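Local coordinates for 5'-deoxynucleotidase (Archaeoglobus fulgidus, PDB 1YNB) that probably catalyses the hydrolysis of 2'-deoxyribonucleoside 5'-monophosphates to the deoxynucleoside and phosphate, as a metal-dependent HD-domain hydrolase, at the interface of chains A and B and the interface of chains C and A. Sequence-based numbering; all coordinates share one arbitrary frame. Chains: chain A/B/C, hypothetical protein AF1432.

Contact 1: the interface of chains A and B. Residues chain A 22, 24, 29, 82; chain B 24, 26, 29.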
loop_
_atom_site.group_PDB
_atom_site.type_symbol
_atom_site.label_atom_id
_atom_site.label_comp_id
_atom_site.label_asym_id
_atom_site.label_seq_id
_atom_site.Cartn_x
_atom_site.Cartn_y
_atom_site.Cartn_z
ATOM N N LEU A 22 -3.136 1.453 -0.346
ATOM C CA LEU A 22 -2.744 2.591 0.484
ATOM C C LEU A 22 -1.464 2.294 1.268
ATOM O O LEU A 22 -1.194 2.928 2.292
ATOM C CB LEU A 22 -3.871 2.886 1.486
ATOM C CG LEU A 22 -5.282 3.006 0.912
ATOM C CD1 LEU A 22 -6.340 2.909 2.032
ATOM C CD2 LEU A 22 -5.349 4.296 0.138
ATOM N N PRO A 24 2.496 2.202 0.700
ATOM C CA PRO A 24 3.521 2.452 -0.307
ATOM C C PRO A 24 4.576 1.368 -0.348
ATOM O O PRO A 24 4.785 0.664 0.656
ATOM C CB PRO A 24 4.127 3.807 0.126
ATOM C CG PRO A 24 3.964 3.772 1.606
ATOM C CD PRO A 24 2.559 3.188 1.801
ATOM N N LEU A 29 10.755 5.554 -1.106
ATOM C CA LEU A 29 10.599 6.808 -0.371
ATOM C C LEU A 29 11.916 7.481 -0.055
ATOM O O LEU A 29 12.013 8.688 -0.181
ATOM C CB LEU A 29 9.812 6.581 0.923
ATOM C CG LEU A 29 8.380 6.040 0.691
ATOM C CD1 LEU A 29 7.870 5.487 1.998
ATOM C CD2 LEU A 29 7.482 7.125 0.147
ATOM N N MET A 82 3.326 -4.029 6.797
ATOM C CA MET A 82 3.979 -2.984 6.014
ATOM C C MET A 82 5.053 -3.611 5.118
ATOM O O MET A 82 5.444 -4.777 5.313
ATOM C CB MET A 82 4.626 -1.923 6.914
ATOM C CG MET A 82 3.653 -1.240 7.881
ATOM S SD MET A 82 4.520 -0.122 9.055
ATOM C CE MET A 82 5.121 1.145 7.848
ATOM N N PRO B 24 6.146 8.371 5.874
ATOM C CA PRO B 24 4.819 8.708 6.383
ATOM C C PRO B 24 4.545 8.184 7.778
ATOM O O PRO B 24 5.138 7.183 8.201
ATOM C CB PRO B 24 3.867 8.087 5.347
ATOM C CG PRO B 24 4.635 6.905 4.863
ATOM C CD PRO B 24 6.091 7.386 4.773
ATOM N N SER B 26 2.555 6.159 9.389
ATOM C CA SER B 26 1.796 5.059 8.794
ATOM C C SER B 26 0.410 4.680 9.243
ATOM O O SER B 26 -0.368 4.144 8.423
ATOM C CB SER B 26 2.688 3.809 8.795
ATOM O OG SER B 26 2.875 3.392 10.147
ATOM N N LEU B 29 -2.535 5.861 6.967
ATOM C CA LEU B 29 -2.752 5.336 5.630
ATOM C C LEU B 29 -3.942 4.408 5.523
ATOM O O LEU B 29 -4.649 4.476 4.523
ATOM C CB LEU B 29 -1.501 4.604 5.125
ATOM C CG LEU B 29 -0.247 5.510 5.065
ATOM C CD1 LEU B 29 1.001 4.599 4.964
ATOM C CD2 LEU B 29 -0.338 6.513 3.918
#
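A:Leu22, at the end of the 3-10 helix 19-22, and B:Leu29, within the 3-10 helix 26-31, meet backbone as well as side chain, while the two Pro24 residues lie on the extended stretch that joins these elements in each subunit. The patch belongs to the two-fold A-B interface of an HD-domain protein. It offers a worked example of how symmetric surfaces interlock through a few apolar groups, although the structure alone does not show whether this pairing is the homodimer that the protein forms.

The leucines overlap reciprocally. The carbonyl oxygen O of A:Leu22 comes to 3.3 Å from CB of B:Leu29, and in return CD1 of A:Leu22 rests 3.4 Å from O of B:Leu29. In each direction a carbonyl touches aliphatic carbon, a packing contact. CG of B:Leu29 stands opposite its own carbonyl carbon and next to the backbone N (chi1 -60°), an arrangement that carries the isobutyl end past A:Leu22 toward the proline ring of chain A.

There B:Leu29 and A:Pro24 approach end-on, the CD1 methyl meeting the ring CD at 3.8 Å. The same pair recurs with the chains exchanged: CD1 of A:Leu29 points at CD of B:Pro24, also at 3.8 Å. Each proline thus offers its delta methylene, the ring carbon next to N, to one branch of the opposing leucine.

A:Met82, in the loop just after helix 78-81, reaches the edge of the patch. Its chain bends at the last torsion (chi3 66°) and turns the CE methyl back toward chain B, where it meets CB of B:Ser26 at 3.7 Å. The hydroxyl OG of B:Ser26 lies 3.9 Å from the same CE of A:Met82. The thioether SD of A:Met82 is 4.0 Å from that OG of B:Ser26, a loose contact.

Contact 2: the interface of chains C and A. Residues chain C 8, 11-12, 15; chain A 162, 166, 168, 170.
C:Val11 and A:Val162 meet where helix 8-18 of chain C lies against the end of helix 154-166 of chain A, both elements of an HD-domain subunit. The contacting residues of chain C lie on one face of helix 8-18, C:Val11 and C:Lys12 being adjacent and C:Asp8 and C:His15 about a turn to either side. The site is a worked example of a mixed helix-to-helix seam within a two-fold interface; the coordinates alone do not establish this as the physiological dimer.

Apolar contact lies toward the C:Asp8 end of the helix. CG2 of C:Val11 packs against CG1 of A:Val162 at 3.8 Å, the two side chains crossing at an angle. The A:Val162 CG1 methyl also supports the carboxylate of C:Asp8, which comes across it at about a right angle. CG1, the other branch of C:Val11, makes van der Waals contact with a polar group, NE of A:Arg166, at 3.7 Å.

Charged groups gather around A:Arg166, whose chain bends at chi3 (23°) and brings its guanidinium alongside the side chains of C:Val11 and C:Lys12. Its salt bridge to C:Asp8 is weak, NE to OD2 being 3.8 Å, and the carboxylate and guanidinium planes stand nearly perpendicular (87°), unlike a flat two-pronged pairing. The amine NZ of C:Lys12 is modelled very close to the guanidinium; if both groups are protonated neither can accept, and the placement of lysine and arginine is doubtful and supports no bond.

Water links the partners at the C:His15 end. Water 1 lies in the ring plane at the edge of C:His15, 2.9 Å from NE2, and is also 2.9 Å from the backbone N of A:Asn168. Both bonds are nearly straight. Within chain A, the OD1 amide oxygen of A:Asn168 accepts a hydrogen bond from the backbone N of A:Val170 (3.2 Å), the donor standing well above the carbonyl plane. This bond tethers the A:Asn168 side chain to its own loop.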
loop_
_atom_site.group_PDB
_atom_site.type_symbol
_atom_site.label_atom_id
_atom_site.label_comp_id
_atom_site.label_asym_id
_atom_site.label_seq_id
_atom_site.Cartn_x
_atom_site.Cartn_y
_atom_site.Cartn_z
ATOM N N ASP C 8 11.669 -8.673 -26.975
ATOM C CA ASP C 8 11.515 -7.218 -26.926
ATOM C C ASP C 8 10.057 -6.805 -26.829
ATOM O O ASP C 8 9.724 -5.809 -26.178
ATOM C CB ASP C 8 12.146 -6.572 -28.154
ATOM C CG ASP C 8 13.657 -6.559 -28.072
ATOM O OD1 ASP C 8 14.282 -7.593 -28.425
ATOM O OD2 ASP C 8 14.210 -5.523 -27.626
ATOM N N VAL C 11 9.059 -7.366 -23.266
ATOM C CA VAL C 11 9.550 -6.339 -22.355
ATOM C C VAL C 11 8.705 -5.066 -22.551
ATOM O O VAL C 11 8.271 -4.475 -21.583
ATOM C CB VAL C 11 11.074 -6.092 -22.577
ATOM C CG1 VAL C 11 11.545 -4.787 -21.917
ATOM C CG2 VAL C 11 11.834 -7.269 -21.969
ATOM N N LYS C 12 8.433 -4.661 -23.782
ATOM C CA LYS C 12 7.594 -3.460 -23.956
ATOM C C LYS C 12 6.202 -3.648 -23.351
ATOM O O LYS C 12 5.616 -2.713 -22.778
ATOM C CB LYS C 12 7.503 -3.070 -25.438
ATOM C CG LYS C 12 8.586 -2.069 -25.816
ATOM C CD LYS C 12 8.590 -1.682 -27.277
ATOM C CE LYS C 12 9.518 -0.441 -27.496
ATOM N NZ LYS C 12 10.806 -0.443 -26.680
ATOM N N HIS C 15 6.357 -3.056 -19.651
ATOM C CA HIS C 15 6.467 -1.604 -19.393
ATOM C C HIS C 15 5.079 -1.021 -19.565
ATOM O O HIS C 15 4.609 -0.189 -18.752
ATOM C CB HIS C 15 7.414 -0.919 -20.388
ATOM C CG HIS C 15 8.868 -1.044 -20.037
ATOM N ND1 HIS C 15 9.354 -0.779 -18.774
ATOM C CD2 HIS C 15 9.937 -1.409 -20.780
ATOM C CE1 HIS C 15 10.656 -0.985 -18.753
ATOM N NE2 HIS C 15 11.039 -1.368 -19.958
ATOM N N VAL A 162 16.981 -8.451 -21.657
ATOM C CA VAL A 162 16.490 -7.492 -22.643
ATOM C C VAL A 162 16.069 -6.192 -21.928
ATOM O O VAL A 162 16.326 -5.095 -22.444
ATOM C CB VAL A 162 15.311 -8.068 -23.487
ATOM C CG1 VAL A 162 14.725 -7.001 -24.397
ATOM C CG2 VAL A 162 15.844 -9.236 -24.366
ATOM N N ARG A 166 17.920 -2.754 -23.088
ATOM C CA ARG A 166 17.159 -1.669 -23.655
ATOM C C ARG A 166 17.005 -0.437 -22.767
ATOM O O ARG A 166 17.058 0.676 -23.289
ATOM C CB ARG A 166 15.779 -2.189 -24.051
ATOM C CG ARG A 166 15.791 -3.075 -25.304
ATOM C CD ARG A 166 14.502 -3.879 -25.437
ATOM N NE ARG A 166 13.430 -3.221 -24.708
ATOM C CZ ARG A 166 12.703 -2.204 -25.161
ATOM N NH1 ARG A 166 12.898 -1.721 -26.389
ATOM N NH2 ARG A 166 11.843 -1.615 -24.339
ATOM N N ASN A 168 14.659 1.116 -21.673
ATOM C CA ASN A 168 13.784 2.045 -22.350
ATOM C C ASN A 168 12.319 1.801 -22.005
ATOM O O ASN A 168 11.642 0.975 -22.627
ATOM C CB ASN A 168 14.009 1.930 -23.850
ATOM C CG ASN A 168 13.103 2.827 -24.635
ATOM O OD1 ASN A 168 12.549 3.792 -24.098
ATOM N ND2 ASN A 168 12.940 2.521 -25.922
ATOM N N VAL A 170 9.759 3.565 -22.627
ATOM C CA VAL A 170 8.823 4.102 -23.590
ATOM C C VAL A 170 8.295 2.964 -24.419
ATOM O O VAL A 170 8.966 2.481 -25.336
ATOM C CB VAL A 170 9.493 5.099 -24.510
ATOM C CG1 VAL A 170 8.487 5.650 -25.465
ATOM C CG2 VAL A 170 10.147 6.179 -23.687
HETATM O O HOH W 1 13.666 -1.555 -21.069
#

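The C-alpha centres of contact 1 and contact 2 are about 29 Å apart, and the residues given for the two sites do not overlap. Chain A takes part in both, using the segment from 3-10 helix 19-22 to the 3-10 helix 26-31 and the loop after helix 78-81 in contact 1, and the end of helix 154-166 and the loop beyond it in contact 2. Helix 8-18, which chain C contributes to contact 2, runs directly into the 19-22 turn used in contact 1. One subunit can therefore hold two partners at once through separate surfaces. Since the protein is a homodimer, one interface may arise from crystal packing.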